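Local coordinates for negative regulator of ofd1 (Schizosaccharomyces pombe, PDB 3QTM), which is required for correct translation termination, directly inhibits ofd1 and, probably by that inhibition, stabilises the N-terminal domain of the hypoxic transcription factor Sre1, at residues A52-L56 / F69-Y73; T64-H70 / A114-R120; F246-M251 / K267-L272; K299-A303 / Y315-A319. All blocks are in the same frame, centred on the assembly; numbering follows the deposited sequence.

Contact 1: A52-L56 / F69-Y73. With SO4 (sulfate ion), chain C.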
loop_
_atom_site.group_PDB
_atom_site.type_symbol
_atom_site.label_atom_id
_atom_site.label_comp_id
_atom_site.label_asym_id
_atom_site.label_seq_id
_atom_site.Cartn_x
_atom_site.Cartn_y
_atom_site.Cartn_z
ATOM N N ALA A 52 -24.085 0.448 12.201
ATOM C CA ALA A 52 -23.202 0.248 13.346
ATOM C C ALA A 52 -23.792 0.908 14.580
ATOM O O ALA A 52 -23.784 0.331 15.677
ATOM C CB ALA A 52 -21.791 0.793 13.055
ATOM N N ASP A 53 -24.308 2.121 14.398
ATOM C CA ASP A 53 -24.945 2.850 15.488
ATOM C C ASP A 53 -26.159 2.081 16.004
ATOM O O ASP A 53 -26.404 2.024 17.212
ATOM C CB ASP A 53 -25.362 4.263 15.051
ATOM C CG ASP A 53 -24.173 5.229 14.970
ATOM O OD1 ASP A 53 -23.111 4.924 15.565
ATOM O OD2 ASP A 53 -24.299 6.286 14.308
ATOM N N ARG A 54 -26.916 1.488 15.086
ATOM C CA ARG A 54 -28.101 0.734 15.474
ATOM C C ARG A 54 -27.676 -0.471 16.308
ATOM O O ARG A 54 -28.316 -0.803 17.309
ATOM C CB ARG A 54 -28.906 0.280 14.250
ATOM C CG ARG A 54 -30.294 -0.294 14.601
ATOM C CD ARG A 54 -31.108 -0.663 13.351
ATOM N NE ARG A 54 -31.057 0.396 12.342
ATOM C CZ ARG A 54 -31.936 1.388 12.242
ATOM N NH1 ARG A 54 -32.957 1.464 13.086
ATOM N NH2 ARG A 54 -31.793 2.311 11.296
ATOM N N ILE A 55 -26.593 -1.122 15.900
ATOM C CA ILE A 55 -26.102 -2.276 16.645
ATOM C C ILE A 55 -25.680 -1.860 18.054
ATOM O O ILE A 55 -25.967 -2.557 19.025
ATOM C CB ILE A 55 -24.959 -2.979 15.906
ATOM C CG1 ILE A 55 -25.503 -3.665 14.648
ATOM C CG2 ILE A 55 -24.274 -3.987 16.807
ATOM C CD1 ILE A 55 -24.424 -4.196 13.725
ATOM N N LEU A 56 -25.028 -0.706 18.175
ATOM C CA LEU A 56 -24.651 -0.202 19.495
ATOM C C LEU A 56 -25.874 0.084 20.373
ATOM O O LEU A 56 -25.835 -0.131 21.575
ATOM C CB LEU A 56 -23.762 1.038 19.383
ATOM C CG LEU A 56 -22.311 0.706 19.027
ATOM C CD1 LEU A 56 -21.587 1.913 18.407
ATOM C CD2 LEU A 56 -21.579 0.194 20.264
ATOM N N PHE A 69 -16.466 -5.891 14.850
ATOM C CA PHE A 69 -17.450 -4.813 14.805
ATOM C C PHE A 69 -16.758 -3.447 14.728
ATOM O O PHE A 69 -17.083 -2.619 13.869
ATOM C CB PHE A 69 -18.404 -4.849 16.004
ATOM C CG PHE A 69 -19.194 -3.555 16.180
ATOM C CD1 PHE A 69 -20.353 -3.331 15.465
ATOM C CD2 PHE A 69 -18.755 -2.568 17.043
ATOM C CE1 PHE A 69 -21.064 -2.147 15.605
ATOM C CE2 PHE A 69 -19.467 -1.375 17.195
ATOM C CZ PHE A 69 -20.614 -1.162 16.470
ATOM N N HIS A 70 -15.802 -3.205 15.618
ATOM C CA HIS A 70 -15.141 -1.895 15.635
ATOM C C HIS A 70 -14.282 -1.696 14.380
ATOM O O HIS A 70 -14.115 -0.567 13.917
ATOM C CB HIS A 70 -14.291 -1.711 16.894
ATOM C CG HIS A 70 -15.051 -1.906 18.166
ATOM N ND1 HIS A 70 -15.817 -0.911 18.734
ATOM C CD2 HIS A 70 -15.166 -2.984 18.980
ATOM C CE1 HIS A 70 -16.382 -1.371 19.835
ATOM N NE2 HIS A 70 -15.995 -2.621 20.011
ATOM N N ALA A 71 -13.746 -2.795 13.839
ATOM C CA ALA A 71 -12.968 -2.746 12.607
ATOM C C ALA A 71 -13.822 -2.281 11.433
ATOM O O ALA A 71 -13.379 -1.457 10.647
ATOM C CB ALA A 71 -12.347 -4.102 12.309
ATOM N N ALA A 72 -15.041 -2.820 11.304
ATOM C CA ALA A 72 -15.924 -2.427 10.207
ATOM C C ALA A 72 -16.350 -0.971 10.354
ATOM O O ALA A 72 -16.416 -0.228 9.383
ATOM C CB ALA A 72 -17.148 -3.319 10.153
ATOM N N TYR A 73 -16.674 -0.581 11.581
ATOM C CA TYR A 73 -17.119 0.765 11.861
ATOM C C TYR A 73 -15.962 1.754 11.571
ATOM O O TYR A 73 -16.148 2.792 10.930
ATOM C CB TYR A 73 -17.553 0.830 13.323
ATOM C CG TYR A 73 -18.373 2.025 13.705
ATOM C CD1 TYR A 73 -19.061 2.050 14.910
ATOM C CD2 TYR A 73 -18.478 3.130 12.856
ATOM C CE1 TYR A 73 -19.817 3.157 15.280
ATOM C CE2 TYR A 73 -19.237 4.245 13.214
ATOM C CZ TYR A 73 -19.901 4.252 14.438
ATOM O OH TYR A 73 -20.657 5.347 14.817
HETATM S S SO4 C . -33.713 1.359 16.275
HETATM O O1 SO4 C . -32.784 1.276 17.408
HETATM O O2 SO4 C . -33.491 0.234 15.363
HETATM O O3 SO4 C . -35.092 1.283 16.758
HETATM O O4 SO4 C . -33.520 2.625 15.564
#

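Contact 2: T64-H70 / A114-R120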
loop_
_atom_site.group_PDB
_atom_site.type_symbol
_atom_site.label_atom_id
_atom_site.label_comp_id
_atom_site.label_asym_id
_atom_site.label_seq_id
_atom_site.Cartn_x
_atom_site.Cartn_y
_atom_site.Cartn_z
ATOM N N THR A 64 -19.203 -6.597 24.766
ATOM C CA THR A 64 -18.964 -7.902 24.149
ATOM C C THR A 64 -19.038 -7.880 22.628
ATOM O O THR A 64 -18.885 -8.909 21.987
ATOM C CB THR A 64 -19.864 -9.023 24.717
ATOM O OG1 THR A 64 -21.236 -8.687 24.524
ATOM C CG2 THR A 64 -19.594 -9.209 26.201
ATOM N N LEU A 65 -19.252 -6.709 22.046
ATOM C CA LEU A 65 -19.096 -6.588 20.602
ATOM C C LEU A 65 -17.653 -6.942 20.254
ATOM O O LEU A 65 -16.731 -6.539 20.945
ATOM C CB LEU A 65 -19.465 -5.186 20.117
ATOM C CG LEU A 65 -20.956 -4.840 20.183
ATOM C CD1 LEU A 65 -21.185 -3.336 19.977
ATOM C CD2 LEU A 65 -21.771 -5.678 19.180
ATOM N N PRO A 66 -17.453 -7.727 19.193
ATOM C CA PRO A 66 -16.102 -8.165 18.857
ATOM C C PRO A 66 -15.282 -7.081 18.192
ATOM O O PRO A 66 -15.799 -6.078 17.669
ATOM C CB PRO A 66 -16.323 -9.287 17.834
ATOM C CG PRO A 66 -17.707 -9.172 17.379
ATOM C CD PRO A 66 -18.443 -8.146 18.195
ATOM N N LYS A 67 -13.984 -7.329 18.176
ATOM C CA LYS A 67 -13.056 -6.473 17.463
ATOM C C LYS A 67 -13.511 -6.225 16.016
ATOM O O LYS A 67 -13.327 -5.125 15.500
ATOM C CB LYS A 67 -11.663 -7.083 17.476
ATOM C CG LYS A 67 -11.023 -7.187 18.868
ATOM C CD LYS A 67 -9.524 -7.455 18.742
ATOM C CE LYS A 67 -8.845 -7.540 20.104
ATOM N NZ LYS A 67 -9.333 -8.718 20.856
ATOM N N ASP A 68 -14.084 -7.245 15.374
ATOM C CA ASP A 68 -14.550 -7.125 13.987
ATOM C C ASP A 68 -15.649 -6.087 13.821
ATOM O O ASP A 68 -15.772 -5.488 12.763
ATOM C CB ASP A 68 -15.057 -8.470 13.449
ATOM C CG ASP A 68 -13.929 -9.419 13.088
ATOM O OD1 ASP A 68 -12.753 -8.983 13.105
ATOM O OD2 ASP A 68 -14.224 -10.599 12.780
ATOM N N PHE A 69 -16.466 -5.891 14.850
ATOM C CA PHE A 69 -17.450 -4.813 14.805
ATOM C C PHE A 69 -16.758 -3.447 14.728
ATOM O O PHE A 69 -17.083 -2.619 13.869
ATOM C CB PHE A 69 -18.404 -4.849 16.004
ATOM C CG PHE A 69 -19.194 -3.555 16.180
ATOM C CD1 PHE A 69 -20.353 -3.331 15.465
ATOM C CD2 PHE A 69 -18.755 -2.568 17.043
ATOM C CE1 PHE A 69 -21.064 -2.147 15.605
ATOM C CE2 PHE A 69 -19.467 -1.375 17.195
ATOM C CZ PHE A 69 -20.614 -1.162 16.470
ATOM N N HIS A 70 -15.802 -3.205 15.618
ATOM C CA HIS A 70 -15.141 -1.895 15.635
ATOM C C HIS A 70 -14.282 -1.696 14.380
ATOM O O HIS A 70 -14.115 -0.567 13.917
ATOM C CB HIS A 70 -14.291 -1.711 16.894
ATOM C CG HIS A 70 -15.051 -1.906 18.166
ATOM N ND1 HIS A 70 -15.817 -0.911 18.734
ATOM C CD2 HIS A 70 -15.166 -2.984 18.980
ATOM C CE1 HIS A 70 -16.382 -1.371 19.835
ATOM N NE2 HIS A 70 -15.995 -2.621 20.011
ATOM N N ALA A 114 -11.963 -5.181 23.010
ATOM C CA ALA A 114 -13.084 -6.050 22.673
ATOM C C ALA A 114 -12.594 -7.483 22.485
ATOM O O ALA A 114 -11.409 -7.699 22.190
ATOM C CB ALA A 114 -13.762 -5.552 21.417
ATOM N N PRO A 115 -13.503 -8.472 22.633
ATOM C CA PRO A 115 -13.144 -9.879 22.393
ATOM C C PRO A 115 -13.001 -10.169 20.900
ATOM O O PRO A 115 -13.564 -9.418 20.098
ATOM C CB PRO A 115 -14.366 -10.665 22.915
ATOM C CG PRO A 115 -15.418 -9.633 23.284
ATOM C CD PRO A 115 -14.956 -8.288 22.817
ATOM N N GLY A 116 -12.278 -11.236 20.549
ATOM C CA GLY A 116 -12.295 -11.809 19.211
ATOM C C GLY A 116 -11.031 -11.674 18.382
ATOM O O GLY A 116 -10.074 -11.031 18.795
ATOM N N ASN A 117 -11.037 -12.284 17.200
ATOM C CA ASN A 117 -9.920 -12.185 16.265
ATOM C C ASN A 117 -9.572 -10.726 15.918
ATOM O O ASN A 117 -10.469 -9.905 15.674
ATOM C CB ASN A 117 -10.223 -12.980 14.985
ATOM C CG ASN A 117 -9.032 -13.050 14.048
ATOM O OD1 ASN A 117 -8.743 -12.113 13.299
ATOM N ND2 ASN A 117 -8.327 -14.163 14.092
ATOM N N GLU A 118 -8.277 -10.424 15.869
ATOM C CA GLU A 118 -7.793 -9.040 15.802
ATOM C C GLU A 118 -7.271 -8.577 14.424
ATOM O O GLU A 118 -6.897 -7.416 14.256
ATOM C CB GLU A 118 -6.704 -8.837 16.861
ATOM C CG GLU A 118 -5.479 -9.696 16.642
ATOM C CD GLU A 118 -4.574 -9.783 17.875
ATOM O OE1 GLU A 118 -5.029 -9.459 19.001
ATOM O OE2 GLU A 118 -3.400 -10.191 17.712
ATOM N N SER A 119 -7.232 -9.484 13.453
ATOM C CA SER A 119 -6.680 -9.176 12.136
ATOM C C SER A 119 -7.338 -7.969 11.453
ATOM O O SER A 119 -6.653 -7.050 11.009
ATOM C CB SER A 119 -6.774 -10.409 11.232
ATOM O OG SER A 119 -5.953 -11.449 11.739
ATOM N N ARG A 120 -8.662 -7.974 11.378
ATOM C CA ARG A 120 -9.370 -6.895 10.704
ATOM C C ARG A 120 -9.184 -5.586 11.464
ATOM O O ARG A 120 -9.082 -4.535 10.863
ATOM C CB ARG A 120 -10.856 -7.230 10.513
ATOM C CG ARG A 120 -11.115 -8.256 9.416
ATOM C CD ARG A 120 -12.545 -8.816 9.448
ATOM N NE ARG A 120 -12.653 -9.945 8.530
ATOM C CZ ARG A 120 -13.163 -9.876 7.302
ATOM N NH1 ARG A 120 -13.659 -8.734 6.834
ATOM N NH2 ARG A 120 -13.183 -10.961 6.538
HETATM O O HOH W 1 -10.732 -7.791 14.184
HETATM O O HOH W 2 -10.447 -10.307 11.933
HETATM O O HOH W 3 -13.213 -10.048 16.101
#

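Contact 3: F246-M251 / K267-L272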
loop_
_atom_site.group_PDB
_atom_site.type_symbol
_atom_site.label_atom_id
_atom_site.label_comp_id
_atom_site.label_asym_id
_atom_site.label_seq_id
_atom_site.Cartn_x
_atom_site.Cartn_y
_atom_site.Cartn_z
ATOM N N PHE A 246 14.383 0.011 -3.090
ATOM C CA PHE A 246 15.458 -0.406 -2.213
ATOM C C PHE A 246 16.772 -0.431 -2.999
ATOM O O PHE A 246 17.817 0.018 -2.512
ATOM C CB PHE A 246 15.167 -1.765 -1.594
ATOM C CG PHE A 246 15.517 -1.840 -0.146
ATOM C CD1 PHE A 246 16.615 -1.155 0.347
ATOM C CD2 PHE A 246 14.756 -2.593 0.729
ATOM C CE1 PHE A 246 16.947 -1.214 1.693
ATOM C CE2 PHE A 246 15.082 -2.659 2.080
ATOM C CZ PHE A 246 16.179 -1.969 2.559
ATOM N N ALA A 247 16.709 -0.944 -4.225
ATOM C CA ALA A 247 17.867 -0.927 -5.104
ATOM C C ALA A 247 18.427 0.485 -5.218
ATOM O O ALA A 247 19.629 0.679 -5.085
ATOM C CB ALA A 247 17.522 -1.482 -6.475
ATOM N N GLU A 248 17.563 1.469 -5.457
ATOM C CA GLU A 248 18.022 2.857 -5.581
ATOM C C GLU A 248 18.620 3.381 -4.292
ATOM O O GLU A 248 19.544 4.189 -4.313
ATOM C CB GLU A 248 16.893 3.783 -5.998
ATOM C CG GLU A 248 16.422 3.573 -7.397
ATOM C CD GLU A 248 15.083 4.228 -7.632
ATOM O OE1 GLU A 248 14.735 5.158 -6.859
ATOM O OE2 GLU A 248 14.382 3.804 -8.579
ATOM N N TYR A 249 18.078 2.934 -3.167
ATOM C CA TYR A 249 18.607 3.318 -1.871
ATOM C C TYR A 249 20.100 3.017 -1.837
ATOM O O TYR A 249 20.915 3.852 -1.433
ATOM C CB TYR A 249 17.886 2.548 -0.774
ATOM C CG TYR A 249 18.520 2.634 0.601
ATOM C CD1 TYR A 249 18.375 3.771 1.395
ATOM C CD2 TYR A 249 19.236 1.561 1.117
ATOM C CE1 TYR A 249 18.942 3.837 2.663
ATOM C CE2 TYR A 249 19.801 1.614 2.376
ATOM C CZ TYR A 249 19.653 2.747 3.149
ATOM O OH TYR A 249 20.226 2.772 4.407
ATOM N N TYR A 250 20.451 1.823 -2.298
ATOM C CA TYR A 250 21.831 1.386 -2.274
ATOM C C TYR A 250 22.679 2.045 -3.352
ATOM O O TYR A 250 23.821 2.424 -3.102
ATOM C CB TYR A 250 21.897 -0.126 -2.389
ATOM C CG TYR A 250 21.496 -0.823 -1.118
ATOM C CD1 TYR A 250 22.259 -0.692 0.038
ATOM C CD2 TYR A 250 20.360 -1.618 -1.068
ATOM C CE1 TYR A 250 21.897 -1.335 1.209
ATOM C CE2 TYR A 250 19.991 -2.263 0.090
ATOM C CZ TYR A 250 20.760 -2.122 1.227
ATOM O OH TYR A 250 20.383 -2.771 2.381
HETATM N N MSE A 251 22.114 2.185 -4.546
HETATM C CA MSE A 251 22.837 2.803 -5.644
HETATM C C MSE A 251 23.168 4.236 -5.289
HETATM O O MSE A 251 24.243 4.732 -5.615
HETATM C CB MSE A 251 22.033 2.737 -6.937
HETATM C CG MSE A 251 21.769 1.311 -7.406
HETATM SE SE MSE A 251 20.837 1.190 -9.130
HETATM C CE MSE A 251 19.098 1.930 -8.661
ATOM N N LYS A 267 24.408 -5.598 -2.517
ATOM C CA LYS A 267 23.054 -5.441 -2.004
ATOM C C LYS A 267 22.135 -4.834 -3.059
ATOM O O LYS A 267 21.006 -5.282 -3.230
ATOM C CB LYS A 267 23.045 -4.604 -0.726
ATOM C CG LYS A 267 23.587 -5.350 0.480
ATOM C CD LYS A 267 23.864 -4.421 1.651
ATOM C CE LYS A 267 24.211 -5.217 2.907
ATOM N NZ LYS A 267 24.597 -4.336 4.046
ATOM N N ALA A 268 22.623 -3.822 -3.767
ATOM C CA ALA A 268 21.848 -3.197 -4.831
ATOM C C ALA A 268 21.506 -4.226 -5.897
ATOM O O ALA A 268 20.400 -4.232 -6.425
ATOM C CB ALA A 268 22.611 -2.038 -5.446
ATOM N N SER A 269 22.460 -5.107 -6.194
ATOM C CA SER A 269 22.278 -6.122 -7.225
ATOM C C SER A 269 21.267 -7.189 -6.830
ATOM O O SER A 269 20.543 -7.706 -7.679
ATOM C CB SER A 269 23.617 -6.778 -7.580
ATOM O OG SER A 269 24.521 -5.814 -8.091
ATOM N N SER A 270 21.225 -7.535 -5.550
ATOM C CA SER A 270 20.217 -8.477 -5.081
ATOM C C SER A 270 18.820 -7.911 -5.287
ATOM O O SER A 270 17.896 -8.619 -5.700
ATOM C CB SER A 270 20.415 -8.809 -3.607
ATOM O OG SER A 270 20.941 -10.107 -3.464
ATOM N N TRP A 271 18.664 -6.630 -4.987
ATOM C CA TRP A 271 17.353 -6.015 -5.115
ATOM C C TRP A 271 16.954 -5.861 -6.578
ATOM O O TRP A 271 15.793 -6.067 -6.934
ATOM C CB TRP A 271 17.293 -4.694 -4.350
ATOM C CG TRP A 271 17.291 -4.933 -2.885
ATOM C CD1 TRP A 271 18.256 -4.575 -1.988
ATOM C CD2 TRP A 271 16.286 -5.628 -2.143
ATOM N NE1 TRP A 271 17.907 -4.998 -0.727
ATOM C CE2 TRP A 271 16.701 -5.647 -0.795
ATOM C CE3 TRP A 271 15.069 -6.236 -2.487
ATOM C CZ2 TRP A 271 15.938 -6.239 0.213
ATOM C CZ3 TRP A 271 14.319 -6.830 -1.488
ATOM C CH2 TRP A 271 14.757 -6.828 -0.154
ATOM N N LEU A 272 17.922 -5.529 -7.426
ATOM C CA LEU A 272 17.654 -5.404 -8.854
ATOM C C LEU A 272 17.237 -6.747 -9.438
ATOM O O LEU A 272 16.296 -6.825 -10.238
ATOM C CB LEU A 272 18.867 -4.832 -9.591
ATOM C CG LEU A 272 19.130 -3.352 -9.295
ATOM C CD1 LEU A 272 20.442 -2.866 -9.915
ATOM C CD2 LEU A 272 17.958 -2.503 -9.759
HETATM O O HOH W 4 19.864 -5.336 1.479
#

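Contact 4: K299-A303 / Y315-A319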
loop_
_atom_site.group_PDB
_atom_site.type_symbol
_atom_site.label_atom_id
_atom_site.label_comp_id
_atom_site.label_asym_id
_atom_site.label_seq_id
_atom_site.Cartn_x
_atom_site.Cartn_y
_atom_site.Cartn_z
ATOM N N LYS A 299 17.750 -3.924 -16.179
ATOM C CA LYS A 299 18.994 -4.481 -16.694
ATOM C C LYS A 299 20.079 -3.414 -16.861
ATOM O O LYS A 299 21.255 -3.671 -16.609
ATOM C CB LYS A 299 18.733 -5.197 -18.016
ATOM C CG LYS A 299 17.847 -6.433 -17.871
ATOM C CD LYS A 299 18.556 -7.564 -17.112
ATOM C CE LYS A 299 17.716 -8.844 -17.106
ATOM N NZ LYS A 299 18.399 -9.981 -16.413
HETATM N N MSE A 300 19.680 -2.215 -17.277
HETATM C CA MSE A 300 20.623 -1.112 -17.437
HETATM C C MSE A 300 21.175 -0.635 -16.099
HETATM O O MSE A 300 22.330 -0.236 -16.010
HETATM C CB MSE A 300 19.977 0.051 -18.185
HETATM C CG MSE A 300 19.877 -0.164 -19.682
HETATM SE SE MSE A 300 18.870 1.270 -20.564
HETATM C CE MSE A 300 17.091 0.505 -20.600
ATOM N N ASP A 301 20.346 -0.689 -15.059
ATOM C CA ASP A 301 20.804 -0.442 -13.692
ATOM C C ASP A 301 21.804 -1.514 -13.239
ATOM O O ASP A 301 22.811 -1.212 -12.598
ATOM C CB ASP A 301 19.615 -0.403 -12.728
ATOM C CG ASP A 301 18.820 0.899 -12.823
ATOM O OD1 ASP A 301 19.395 1.928 -13.249
ATOM O OD2 ASP A 301 17.622 0.892 -12.455
ATOM N N LEU A 302 21.515 -2.770 -13.559
ATOM C CA LEU A 302 22.463 -3.842 -13.289
ATOM C C LEU A 302 23.805 -3.603 -14.001
ATOM O O LEU A 302 24.869 -3.752 -13.403
ATOM C CB LEU A 302 21.867 -5.184 -13.698
ATOM C CG LEU A 302 20.884 -5.720 -12.655
ATOM C CD1 LEU A 302 19.988 -6.815 -13.220
ATOM C CD2 LEU A 302 21.651 -6.206 -11.431
ATOM N N ALA A 303 23.745 -3.216 -15.271
ATOM C CA ALA A 303 24.943 -3.008 -16.070
ATOM C C ALA A 303 25.788 -1.870 -15.522
ATOM O O ALA A 303 27.018 -1.900 -15.591
ATOM C CB ALA A 303 24.569 -2.732 -17.516
ATOM N N TYR A 315 24.025 -8.046 -19.264
ATOM C CA TYR A 315 22.953 -7.114 -18.938
ATOM C C TYR A 315 22.617 -6.207 -20.127
ATOM O O TYR A 315 21.443 -6.031 -20.469
ATOM C CB TYR A 315 23.325 -6.265 -17.721
ATOM C CG TYR A 315 23.552 -7.055 -16.443
ATOM C CD1 TYR A 315 22.742 -8.144 -16.117
ATOM C CD2 TYR A 315 24.554 -6.692 -15.550
ATOM C CE1 TYR A 315 22.942 -8.862 -14.945
ATOM C CE2 TYR A 315 24.755 -7.398 -14.365
ATOM C CZ TYR A 315 23.950 -8.486 -14.072
ATOM O OH TYR A 315 24.148 -9.195 -12.900
ATOM N N LEU A 316 23.651 -5.645 -20.756
ATOM C CA LEU A 316 23.449 -4.699 -21.851
ATOM C C LEU A 316 22.751 -5.356 -23.036
ATOM O O LEU A 316 21.866 -4.754 -23.644
ATOM C CB LEU A 316 24.776 -4.075 -22.291
ATOM C CG LEU A 316 25.426 -3.155 -21.252
ATOM C CD1 LEU A 316 26.807 -2.646 -21.713
ATOM C CD2 LEU A 316 24.500 -1.991 -20.905
ATOM N N LYS A 317 23.151 -6.586 -23.360
ATOM C CA LYS A 317 22.507 -7.325 -24.436
ATOM C C LYS A 317 21.035 -7.556 -24.112
ATOM O O LYS A 317 20.170 -7.354 -24.962
ATOM C CB LYS A 317 23.190 -8.673 -24.697
ATOM C CG LYS A 317 22.810 -9.253 -26.065
ATOM C CD LYS A 317 23.139 -10.740 -26.236
ATOM C CE LYS A 317 22.612 -11.243 -27.594
ATOM N NZ LYS A 317 22.523 -12.732 -27.735
ATOM N N GLU A 318 20.758 -7.987 -22.885
ATOM C CA GLU A 318 19.374 -8.207 -22.451
ATOM C C GLU A 318 18.517 -6.937 -22.572
ATOM O O GLU A 318 17.387 -6.994 -23.040
ATOM C CB GLU A 318 19.322 -8.770 -21.025
ATOM C CG GLU A 318 19.813 -10.209 -20.925
ATOM C CD GLU A 318 19.672 -10.790 -19.524
ATOM O OE1 GLU A 318 20.205 -10.185 -18.570
ATOM O OE2 GLU A 318 19.021 -11.852 -19.378
ATOM N N ALA A 319 19.066 -5.793 -22.171
ATOM C CA ALA A 319 18.341 -4.533 -22.305
ATOM C C ALA A 319 18.056 -4.208 -23.772
ATOM O O ALA A 319 16.949 -3.791 -24.132
ATOM C CB ALA A 319 19.113 -3.399 -21.642
#

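Contact 1: A52-L56 / F69-Y73
Two helical turns, 52-56 and 69-73, run roughly antiparallel, their N-to-C directions at 148° with a signed crossing angle of -148°. The short axes come no closer than 11.2 Å, and the nearest CA atoms are those of Ala52 and Tyr73, 6.3 Å apart. Two aromatic rings bridge this wide gap. Phe69 and Tyr73, one turn apart and both with chi1 in the t well, point their CA-to-CB bonds toward helix 38-58. Ala52 is the small residue between them: its CB lies over the face of the Tyr73 ring, 3.7 Å from the centroid in a CH-pi contact, and its O is 3.6 Å from Phe69 CZ, at the ring edge. The arrangement is an antiparallel pair of consecutive helices joined by a short connection, as in the helical hairpins of tetratricopeptide-repeat (TPR) proteins, here in the N-terminal half of the chain. Leu56 touches both rings, with CG 3.6 Å from Phe69 CZ and CD1 3.8 Å from Tyr73 CE1, while Ile55 CG2 packs 3.9 Å from Phe69 CE1. Helix 15-34 adds Leu22 against Phe69 and Asn18 against Ile55. At the polar margin Tyr73 OH lies 2.6 Å from Asp53 OD1, a weak hydrogen bond. Arg54 cannot reach 69-73; its NH1 donates to O2 of a sulfate at 2.6 Å; Arg57 also binds this ion, which probably came from the crystallisation liquor.

Contact 2: T64-H70 / A114-R120
Ala114 opens the second segment with its CB turned toward 64-70, 3.2 Å from Leu65 O and 3.8 Å from His70 CD2; its own O accepts from Lys67 NZ at 2.7 Å. The Pro115 ring meets the loop ahead of helix 67-82 through CD, 3.1 Å from Leu65 O, while Pro115 O takes a hydrogen bond from Lys67 N (2.9 Å) in the first turn of that helix, next to N-cap Pro66. Gly116, whose backbone angles call for glycine, gives Lys67 NZ a second acceptor, Gly116 O at 3.2 Å. Asn117 OD1 caps the start of helix 119-142 by accepting from Ser119 N (3.0 Å), and Glu118 CB rests 3.7 Å from Lys67 CD. Arg120 CB approaches Asp68 OD1 (3.7 Å), but its guanidinium pairs with Asp178. Three waters bridge Asp68 to Asn117, one also reaching Arg120 N. Because the acceptors for Lys67 N and NZ are all main-chain oxygens, the join depends on the path of the 114-116 backbone more than on its side chains.

Contact 3: F246-M251 / K267-L272
An aromatic cluster of Phe246, Tyr250 and Trp271 fills one flank of the interface between helices 229-254 and 262-285. The Phe246 ring forms an offset stack with the five-membered ring of Trp271, centroids 4.6 Å apart and planes at 7°. Tyr250 lies rim to rim with the same indole, and water 4 links their polar ends, donating to Tyr250 OH (2.8 Å) and accepting from Trp271 NE1 (3.0 Å). Lys267 CB sits over the Tyr250 ring, 3.8 Å from its centroid, and Glu204 receives both the Lys267 ammonium and the Tyr250 hydroxyl. Small residues let the backbones close in: the CA atoms of Ala247 and Ala268 are 4.6 Å apart, and Tyr250 CB reaches Ala268 CB at 3.7 Å. Beyond the alanines, Leu272 CD2 meets Ala247 CB (3.5 Å) and Leu272 CD1 the selenium of Met251 (4.2 Å). Axes 8.1 Å apart at 159° make this a tight antiparallel helical hairpin of the kind that builds TPR-like domains.

Contact 4: K299-A303 / Y315-A319
Tyr315 is the main bump here, its ring laid along the surface of helix 292-305. One face receives Leu302 CB, 3.6 Å from the centroid in a CH-pi contact, and Tyr315 CD2 comes within 3.6 Å of Ala303 N. At the ring's base, Tyr315 CB nears Lys299 O (3.5 Å) and Ala303 CB (3.8 Å), so the small Ala303 forms a hollow into which Leu316 CD2 also fits (3.5 Å). One turn on, Ala319 offers the matching dip in the other helix: its CB touches Met300 CG at 3.9 Å and Lys299 CB at 4.1 Å. Lys299 reaches across to the other helix, NZ forming a salt bridge with Glu318 OE1 at 2.8 Å. On another side, Phe340 of helix 335-343 packs against Met300, Leu316 and Ala319. With axes 8.3 Å apart at 160°, bulky residues set against alanines pack two successive helices into an antiparallel hairpin, the building unit of TPR-like helical repeats.

In the fold
From the N terminus, contact 1 closes the connection between helices 38-58 and 67-82. Contact 2 starts within that connection and, overlapping contact 1 on Phe69 and His70, spans 43 residues to bring the start of helix 119-142 beside that of helix 67-82. They touch where Ile55 and Leu56 meet Leu65 and Ala71 meets Arg120. Across the chain's centre, contact 3 closes the connection, partly unmodelled, between helices 229-254 and 262-285, and contact 4 follows, closing the turn between 292-305 and 309-328. Leu272 packs on Asp301 and Leu302, joining these two hairpins. The two pairs, in different sequence families, do not touch: between contacts 2 and 3, the closest, nearest atoms lie about 24 Å apart.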